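Local coordinates for protein xyloglucan-specific endo-beta-1,4-glucanase GH12 (PDB 4NPR) that probably hydrolyses internal beta-1,4-glucosidic linkages in xyloglucan with retention of the anomeric configuration, releasing xyloglucan oligosaccharides, at residues Y123-Y137 with L210-G222. Numbering follows the deposited sequence.
Sequences YDMFLSTSPGGDHNY and LSSDLYLVDVQAG
Antiparallel neighbours in one sheet of the GH12 beta-jelly roll, strands 123-128 and 215-222 pair at 167° between their directions. Backbone bonds at both ends set the register: Asp124 N to Gln220 O (2.7 Å) with Gln220 N to Asp124 O, and Tyr215 N to Ser128 O (2.8 Å) with Ser128 N to Tyr215 O. Between them the pairing slips: Phe126 N donates to Asp218 O, Phe126 O receives Val217 N, and Val217 psi (-11°) leaves the extended range, which fits a classic beta bulge at Val217-Asp218. On the face carrying Tyr123, Met125 and Leu127, apolar groups meet Ala221, Val219 and Leu216, and Phe201 of helix 198-207 covers Met125 and Leu127. Leu127 CD1 meets Leu210 CD2 tip to tip at 3.8 Å. Leu210 CD1 sits 3.6 Å from the Tyr137 ring centroid, 8° off the normal, a CH-pi contact. On the other face Gln220, extended beyond CG, brings OE1 to the Phe126 ring edge, 3.2 Å from CE2. His135 lays its ring over Phe126 CB and gives Asp218 OD2 a weak bond from NE2 (3.3 Å). The Ser130-Gly133 type I turn sets Pro131 CD over Tyr215, 3.8 Å from the ring centroid. This mixed, partly exposed face, where Phe126 also touches Glu138, is consistent with the cleft-lining side of GH12; its side chains share one weak polar bond, the rest being mostly van der Waals contact.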
ATOM      1  N   TYR A 123       2.194   0.472  -1.797  1.00 13.16           N
ATOM      2  CA  TYR A 123       2.246  -0.923  -1.451  1.00 14.03           C
ATOM      3  C   TYR A 123       2.381  -1.008   0.057  1.00 16.28           C
ATOM      4  O   TYR A 123       3.057  -0.177   0.676  1.00 16.07           O
ATOM      5  CB  TYR A 123       3.446  -1.671  -2.035  1.00 13.25           C
ATOM      6  CG  TYR A 123       3.522  -1.727  -3.518  1.00 12.63           C
ATOM      7  CD1 TYR A 123       4.078  -0.668  -4.250  1.00 13.09           C
ATOM      8  CD2 TYR A 123       3.069  -2.820  -4.202  1.00 12.32           C
ATOM      9  CE1 TYR A 123       4.153  -0.711  -5.634  1.00 12.86           C
ATOM     10  CE2 TYR A 123       3.158  -2.895  -5.581  1.00 12.46           C
ATOM     11  CZ  TYR A 123       3.681  -1.833  -6.305  1.00 12.90           C
ATOM     12  OH  TYR A 123       3.779  -1.916  -7.700  1.00 13.30           O
ATOM     13  N   ASP A 124       1.728  -2.042   0.608  1.00 19.08           N
ATOM     14  CA  ASP A 124       1.824  -2.466   1.980  1.00 20.70           C
ATOM     15  C   ASP A 124       2.081  -3.982   2.045  1.00 19.94           C
ATOM     16  O   ASP A 124       1.213  -4.775   1.720  1.00 21.60           O
ATOM     17  CB  ASP A 124       0.520  -2.130   2.663  1.00 23.67           C
ATOM     18  CG  ASP A 124       0.708  -1.720   4.091  1.00 27.31           C
ATOM     19  OD1 ASP A 124       1.873  -1.638   4.541  1.00 31.83           O
ATOM     20  OD2 ASP A 124      -0.308  -1.460   4.763  1.00 32.35           O
ATOM     21  N   MET A 125       3.286  -4.374   2.440  1.00 19.68           N
ATOM     22  CA  MET A 125       3.686  -5.762   2.520  1.00 19.19           C
ATOM     23  C   MET A 125       4.081  -6.134   3.946  1.00 19.18           C
ATOM     24  O   MET A 125       4.819  -5.414   4.611  1.00 20.29           O
ATOM     25  CB  MET A 125       4.862  -6.004   1.613  1.00 19.35           C
ATOM     26  CG  MET A 125       4.588  -5.667   0.168  1.00 19.73           C
ATOM     27  SD  MET A 125       6.105  -5.915  -0.764  1.00 20.23           S
ATOM     28  CE  MET A 125       6.872  -4.320  -0.512  1.00 22.52           C
ATOM     29  N   PHE A 126       3.620  -7.290   4.388  1.00 18.19           N
ATOM     30  CA  PHE A 126       3.669  -7.667   5.770  1.00 17.44           C
ATOM     31  C   PHE A 126       4.471  -8.945   5.953  1.00 17.73           C
ATOM     32  O   PHE A 126       4.343  -9.876   5.145  1.00 15.82           O
ATOM     33  CB  PHE A 126       2.249  -7.879   6.228  1.00 18.26           C
ATOM     34  CG  PHE A 126       1.478  -6.612   6.386  1.00 18.87           C
ATOM     35  CD1 PHE A 126       1.646  -5.834   7.521  1.00 18.70           C
ATOM     36  CD2 PHE A 126       0.625  -6.173   5.380  1.00 19.59           C
ATOM     37  CE1 PHE A 126       0.949  -4.653   7.671  1.00 19.89           C
ATOM     38  CE2 PHE A 126      -0.094  -5.010   5.525  1.00 19.83           C
ATOM     39  CZ  PHE A 126       0.070  -4.232   6.677  1.00 20.48           C
ATOM     40  N   LEU A 127       5.317  -8.968   6.996  1.00 17.27           N
ATOM     41  CA  LEU A 127       6.071 -10.151   7.358  1.00 17.67           C
ATOM     42  C   LEU A 127       5.603 -10.772   8.653  1.00 19.77           C
ATOM     43  O   LEU A 127       4.988 -10.093   9.501  1.00 21.51           O
ATOM     44  CB  LEU A 127       7.513  -9.803   7.526  1.00 17.46           C
ATOM     45  CG  LEU A 127       8.073  -9.194   6.272  1.00 17.08           C
ATOM     46  CD1 LEU A 127       9.530  -8.841   6.497  1.00 17.33           C
ATOM     47  CD2 LEU A 127       7.917 -10.189   5.155  1.00 17.33           C
ATOM     48  N   SER A 128       5.880 -12.072   8.804  1.00 20.40           N
ATOM     49  CA  SER A 128       5.610 -12.775  10.052  1.00 20.80           C
ATOM     50  C   SER A 128       6.591 -13.904  10.267  1.00 22.00           C
ATOM     51  O   SER A 128       7.252 -14.351   9.314  1.00 22.69           O
ATOM     52  CB  SER A 128       4.197 -13.280  10.111  1.00 21.30           C
ATOM     53  OG  SER A 128       3.899 -13.587  11.458  1.00 24.09           O
ATOM     54  N   THR A 129       6.696 -14.345  11.524  1.00 21.90           N
ATOM     55  CA  THR A 129       7.621 -15.417  11.900  1.00 22.19           C
ATOM     56  C   THR A 129       7.076 -16.806  11.536  1.00 22.82           C
ATOM     57  O   THR A 129       7.854 -17.758  11.386  1.00 21.79           O
ATOM     58  CB  THR A 129       7.992 -15.390  13.417  1.00 23.39           C
ATOM     59  OG1 THR A 129       6.832 -15.630  14.240  1.00 24.13           O
ATOM     60  CG2 THR A 129       8.609 -14.052  13.807  1.00 23.79           C
ATOM     61  N   SER A 130       5.762 -16.936  11.376  1.00 23.25           N
ATOM     62  CA  SER A 130       5.184 -18.189  10.854  1.00 25.37           C
ATOM     63  C   SER A 130       4.121 -17.833   9.817  1.00 26.45           C
ATOM     64  O   SER A 130       3.618 -16.707   9.842  1.00 25.62           O
ATOM     65  CB  SER A 130       4.569 -19.010  11.989  1.00 26.04           C
ATOM     66  OG  SER A 130       3.405 -18.364  12.508  1.00 26.96           O
ATOM     67  N   PRO A 131       3.754 -18.783   8.917  1.00 27.82           N
ATOM     68  CA  PRO A 131       2.762 -18.440   7.869  1.00 27.42           C
ATOM     69  C   PRO A 131       1.433 -17.853   8.381  1.00 26.64           C
ATOM     70  O   PRO A 131       0.867 -16.980   7.744  1.00 27.18           O
ATOM     71  CB  PRO A 131       2.535 -19.776   7.113  1.00 27.21           C
ATOM     72  CG  PRO A 131       3.696 -20.659   7.452  1.00 27.83           C
ATOM     73  CD  PRO A 131       4.211 -20.189   8.808  1.00 29.18           C
ATOM     74  N   GLY A 132       0.946 -18.328   9.517  1.00 27.88           N
ATOM     75  CA  GLY A 132      -0.327 -17.865  10.077  1.00 27.24           C
ATOM     76  C   GLY A 132      -0.148 -16.848  11.177  1.00 28.27           C
ATOM     77  O   GLY A 132      -1.122 -16.301  11.678  1.00 27.33           O
ATOM     78  N   GLY A 133       1.098 -16.548  11.534  1.00 30.30           N
ATOM     79  CA  GLY A 133       1.361 -15.630  12.638  1.00 29.47           C
ATOM     80  C   GLY A 133       0.983 -14.168  12.413  1.00 30.89           C
ATOM     81  O   GLY A 133       0.718 -13.715  11.270  1.00 29.27           O
ATOM     82  N   ASP A 134       0.973 -13.443  13.535  1.00 29.94           N
ATOM     83  CA  ASP A 134       0.768 -12.010  13.561  1.00 30.93           C
ATOM     84  C   ASP A 134       1.855 -11.288  12.745  1.00 29.38           C
ATOM     85  O   ASP A 134       2.964 -11.810  12.563  1.00 27.67           O
ATOM     86  CB  ASP A 134       0.842 -11.494  15.013  1.00 34.56           C
ATOM     87  CG  ASP A 134      -0.275 -12.055  15.924  1.00 38.64           C
ATOM     88  OD1 ASP A 134      -1.445 -12.259  15.488  1.00 41.07           O
ATOM     89  OD2 ASP A 134       0.030 -12.262  17.117  1.00 41.21           O
ATOM     90  N   HIS A 135       1.537 -10.075  12.287  1.00 26.19           N
ATOM     91  CA  HIS A 135       2.502  -9.244  11.579  1.00 24.87           C
ATOM     92  C   HIS A 135       3.490  -8.602  12.534  1.00 23.52           C
ATOM     93  O   HIS A 135       3.111  -7.829  13.402  1.00 25.63           O
ATOM     94  CB  HIS A 135       1.818  -8.156  10.747  1.00 24.59           C
ATOM     95  CG  HIS A 135       0.796  -8.678   9.791  1.00 25.47           C
ATOM     96  ND1 HIS A 135      -0.285  -7.925   9.380  1.00 26.38           N
ATOM     97  CD2 HIS A 135       0.671  -9.887   9.190  1.00 25.69           C
ATOM     98  CE1 HIS A 135      -1.033  -8.647   8.565  1.00 27.25           C
ATOM     99  NE2 HIS A 135      -0.479  -9.847   8.442  1.00 26.88           N
ATOM    100  N   ASN A 136       4.757  -8.909  12.374  1.00 21.64           N
ATOM    101  CA  ASN A 136       5.793  -8.229  13.150  1.00 22.76           C
ATOM    102  C   ASN A 136       6.496  -7.105  12.364  1.00 20.99           C
ATOM    103  O   ASN A 136       7.006  -6.166  12.955  1.00 17.65           O
ATOM    104  CB  ASN A 136       6.800  -9.257  13.724  1.00 25.93           C
ATOM    105  CG  ASN A 136       7.719  -9.866  12.668  1.00 28.74           C
ATOM    106  OD1 ASN A 136       8.914 -10.086  12.910  1.00 37.41           O
ATOM    107  ND2 ASN A 136       7.171 -10.161  11.507  1.00 29.93           N
ATOM    108  N   TYR A 137       6.504  -7.216  11.026  1.00 20.59           N
ATOM    109  CA  TYR A 137       7.015  -6.174  10.170  1.00 19.91           C
ATOM    110  C   TYR A 137       6.038  -5.672   9.150  1.00 18.51           C
ATOM    111  O   TYR A 137       5.166  -6.376   8.653  1.00 17.87           O
ATOM    112  CB  TYR A 137       8.254  -6.644   9.433  1.00 20.86           C
ATOM    113  CG  TYR A 137       9.450  -6.714  10.300  1.00 21.78           C
ATOM    114  CD1 TYR A 137      10.169  -5.570  10.598  1.00 22.36           C
ATOM    115  CD2 TYR A 137       9.860  -7.917  10.839  1.00 23.60           C
ATOM    116  CE1 TYR A 137      11.293  -5.627  11.408  1.00 22.96           C
ATOM    117  CE2 TYR A 137      10.997  -8.001  11.641  1.00 24.81           C
ATOM    118  CZ  TYR A 137      11.711  -6.848  11.925  1.00 23.80           C
ATOM    119  OH  TYR A 137      12.822  -6.920  12.750  1.00 22.81           O
ATOM    120  N   LEU A 210      17.373  -7.001   8.432  1.00 22.41           N
ATOM    121  CA  LEU A 210      16.124  -7.742   8.398  1.00 24.20           C
ATOM    122  C   LEU A 210      16.423  -9.222   8.173  1.00 23.84           C
ATOM    123  O   LEU A 210      17.262  -9.565   7.352  1.00 26.74           O
ATOM    124  CB  LEU A 210      15.192  -7.220   7.308  1.00 24.10           C
ATOM    125  CG  LEU A 210      13.840  -7.924   7.364  1.00 23.31           C
ATOM    126  CD1 LEU A 210      13.024  -7.425   8.558  1.00 22.93           C
ATOM    127  CD2 LEU A 210      13.122  -7.740   6.034  1.00 23.34           C
ATOM    128  N   SER A 211      15.752 -10.095   8.892  1.00 22.64           N
ATOM    129  CA  SER A 211      16.028 -11.514   8.738  1.00 24.56           C
ATOM    130  C   SER A 211      15.344 -12.073   7.460  1.00 25.02           C
ATOM    131  O   SER A 211      14.184 -11.753   7.178  1.00 26.84           O
ATOM    132  CB  SER A 211      15.580 -12.278   9.998  1.00 24.30           C
ATOM    133  OG  SER A 211      15.689 -13.677   9.794  1.00 24.84           O
ATOM    134  N   SER A 212      16.038 -12.896   6.690  1.00 23.83           N
ATOM    135  CA  SER A 212      15.391 -13.537   5.552  1.00 25.55           C
ATOM    136  C   SER A 212      14.637 -14.815   5.935  1.00 26.66           C
ATOM    137  O   SER A 212      13.929 -15.383   5.097  1.00 24.85           O
ATOM    138  CB  SER A 212      16.372 -13.784   4.396  1.00 25.96           C
ATOM    139  OG  SER A 212      17.440 -14.583   4.812  1.00 26.69           O
ATOM    140  N   ASP A 213      14.733 -15.243   7.192  1.00 27.30           N
ATOM    141  CA  ASP A 213      13.964 -16.399   7.631  1.00 30.99           C
ATOM    142  C   ASP A 213      12.469 -16.044   7.831  1.00 27.94           C
ATOM    143  O   ASP A 213      11.629 -16.925   8.035  1.00 29.67           O
ATOM    144  CB  ASP A 213      14.581 -17.003   8.917  1.00 36.70           C
ATOM    145  CG  ASP A 213      14.292 -18.510   9.079  1.00 40.97           C
ATOM    146  OD1 ASP A 213      14.040 -19.196   8.067  1.00 46.36           O
ATOM    147  OD2 ASP A 213      14.330 -19.021  10.227  1.00 44.29           O
ATOM    148  N   LEU A 214      12.135 -14.766   7.769  1.00 24.98           N
ATOM    149  CA  LEU A 214      10.755 -14.344   7.936  1.00 25.04           C
ATOM    150  C   LEU A 214       9.939 -14.731   6.720  1.00 22.53           C
ATOM    151  O   LEU A 214      10.506 -14.927   5.644  1.00 20.59           O
ATOM    152  CB  LEU A 214      10.671 -12.833   8.175  1.00 26.46           C
ATOM    153  CG  LEU A 214      11.379 -12.319   9.449  1.00 29.72           C
ATOM    154  CD1 LEU A 214      11.511 -10.796   9.428  1.00 31.09           C
ATOM    155  CD2 LEU A 214      10.692 -12.760  10.745  1.00 30.25           C
ATOM    156  N   TYR A 215       8.625 -14.837   6.918  1.00 21.64           N
ATOM    157  CA  TYR A 215       7.627 -15.119   5.863  1.00 22.17           C
ATOM    158  C   TYR A 215       6.983 -13.861   5.307  1.00 20.74           C
ATOM    159  O   TYR A 215       6.473 -13.072   6.061  1.00 20.22           O
ATOM    160  CB  TYR A 215       6.478 -15.983   6.411  1.00 23.51           C
ATOM    161  CG  TYR A 215       6.874 -17.397   6.749  1.00 26.92           C
ATOM    162  CD1 TYR A 215       7.354 -17.732   8.020  1.00 29.22           C
ATOM    163  CD2 TYR A 215       6.803 -18.410   5.783  1.00 30.06           C
ATOM    164  CE1 TYR A 215       7.747 -19.042   8.315  1.00 31.28           C
ATOM    165  CE2 TYR A 215       7.187 -19.723   6.061  1.00 29.94           C
ATOM    166  CZ  TYR A 215       7.664 -20.038   7.319  1.00 32.44           C
ATOM    167  OH  TYR A 215       8.032 -21.333   7.585  1.00 31.02           O
ATOM    168  N   LEU A 216       6.952 -13.703   3.985  1.00 20.23           N
ATOM    169  CA  LEU A 216       6.071 -12.703   3.328  1.00 19.06           C
ATOM    170  C   LEU A 216       4.657 -13.212   3.403  1.00 17.68           C
ATOM    171  O   LEU A 216       4.418 -14.254   2.865  1.00 18.27           O
ATOM    172  CB  LEU A 216       6.475 -12.524   1.847  1.00 18.83           C
ATOM    173  CG  LEU A 216       5.706 -11.563   0.913  1.00 19.00           C
ATOM    174  CD1 LEU A 216       5.425 -10.203   1.537  1.00 17.86           C
ATOM    175  CD2 LEU A 216       6.517 -11.363  -0.369  1.00 19.34           C
ATOM    176  N   VAL A 217       3.735 -12.529   4.081  1.00 17.99           N
ATOM    177  CA  VAL A 217       2.340 -13.035   4.220  1.00 19.76           C
ATOM    178  C   VAL A 217       1.163 -12.209   3.651  1.00 20.48           C
ATOM    179  O   VAL A 217       0.026 -12.713   3.615  1.00 19.23           O
ATOM    180  CB  VAL A 217       1.969 -13.399   5.681  1.00 20.60           C
ATOM    181  CG1 VAL A 217       3.044 -14.276   6.292  1.00 22.05           C
ATOM    182  CG2 VAL A 217       1.713 -12.161   6.546  1.00 20.86           C
ATOM    183  N   ASP A 218       1.421 -10.962   3.249  1.00 21.61           N
ATOM    184  CA  ASP A 218       0.395 -10.100   2.641  1.00 23.43           C
ATOM    185  C   ASP A 218       1.123  -9.129   1.678  1.00 21.51           C
ATOM    186  O   ASP A 218       2.149  -8.580   2.043  1.00 20.03           O
ATOM    187  CB  ASP A 218      -0.407  -9.321   3.726  1.00 26.69           C
ATOM    188  CG  ASP A 218      -1.683 -10.093   4.247  1.00 31.95           C
ATOM    189  OD1 ASP A 218      -2.728 -10.148   3.522  1.00 32.41           O
ATOM    190  OD2 ASP A 218      -1.653 -10.604   5.408  1.00 34.71           O
ATOM    191  N   VAL A 219       0.606  -8.969   0.449  1.00 19.32           N
ATOM    192  CA  VAL A 219       1.053  -7.940  -0.486  1.00 17.58           C
ATOM    193  C   VAL A 219      -0.147  -7.167  -1.051  1.00 17.14           C
ATOM    194  O   VAL A 219      -0.894  -7.659  -1.896  1.00 16.11           O
ATOM    195  CB  VAL A 219       1.852  -8.536  -1.645  1.00 17.20           C
ATOM    196  CG1 VAL A 219       2.355  -7.443  -2.583  1.00 16.88           C
ATOM    197  CG2 VAL A 219       2.999  -9.334  -1.102  1.00 17.12           C
ATOM    198  N   GLN A 220      -0.281  -5.930  -0.594  1.00 16.69           N
ATOM    199  CA  GLN A 220      -1.465  -5.119  -0.820  1.00 16.28           C
ATOM    200  C   GLN A 220      -1.069  -3.790  -1.466  1.00 14.85           C
ATOM    201  O   GLN A 220      -0.070  -3.216  -1.083  1.00 14.70           O
ATOM    202  CB  GLN A 220      -2.100  -4.818   0.510  1.00 17.31           C
ATOM    203  CG  GLN A 220      -2.397  -6.056   1.322  1.00 19.24           C
ATOM    204  CD  GLN A 220      -3.166  -5.692   2.570  1.00 21.13           C
ATOM    205  OE1 GLN A 220      -2.603  -5.227   3.557  1.00 23.18           O
ATOM    206  NE2 GLN A 220      -4.475  -5.852   2.509  1.00 23.46           N
ATOM    207  N   ALA A 221      -1.831  -3.312  -2.439  1.00 12.86           N
ATOM    208  CA  ALA A 221      -1.547  -2.007  -3.061  1.00 12.36           C
ATOM    209  C   ALA A 221      -2.846  -1.149  -3.161  1.00 11.26           C
ATOM    210  O   ALA A 221      -3.874  -1.629  -3.656  1.00 10.16           O
ATOM    211  CB  ALA A 221      -0.887  -2.181  -4.423  1.00 12.15           C
ATOM    212  N   GLY A 222      -2.782   0.085  -2.630  1.00 10.24           N
ATOM    213  CA  GLY A 222      -3.904   0.996  -2.626  1.00  9.62           C
ATOM    214  C   GLY A 222      -3.539   2.427  -2.243  1.00  9.58           C
ATOM    215  O   GLY A 222      -2.411   2.894  -2.473  1.00  8.82           O
TER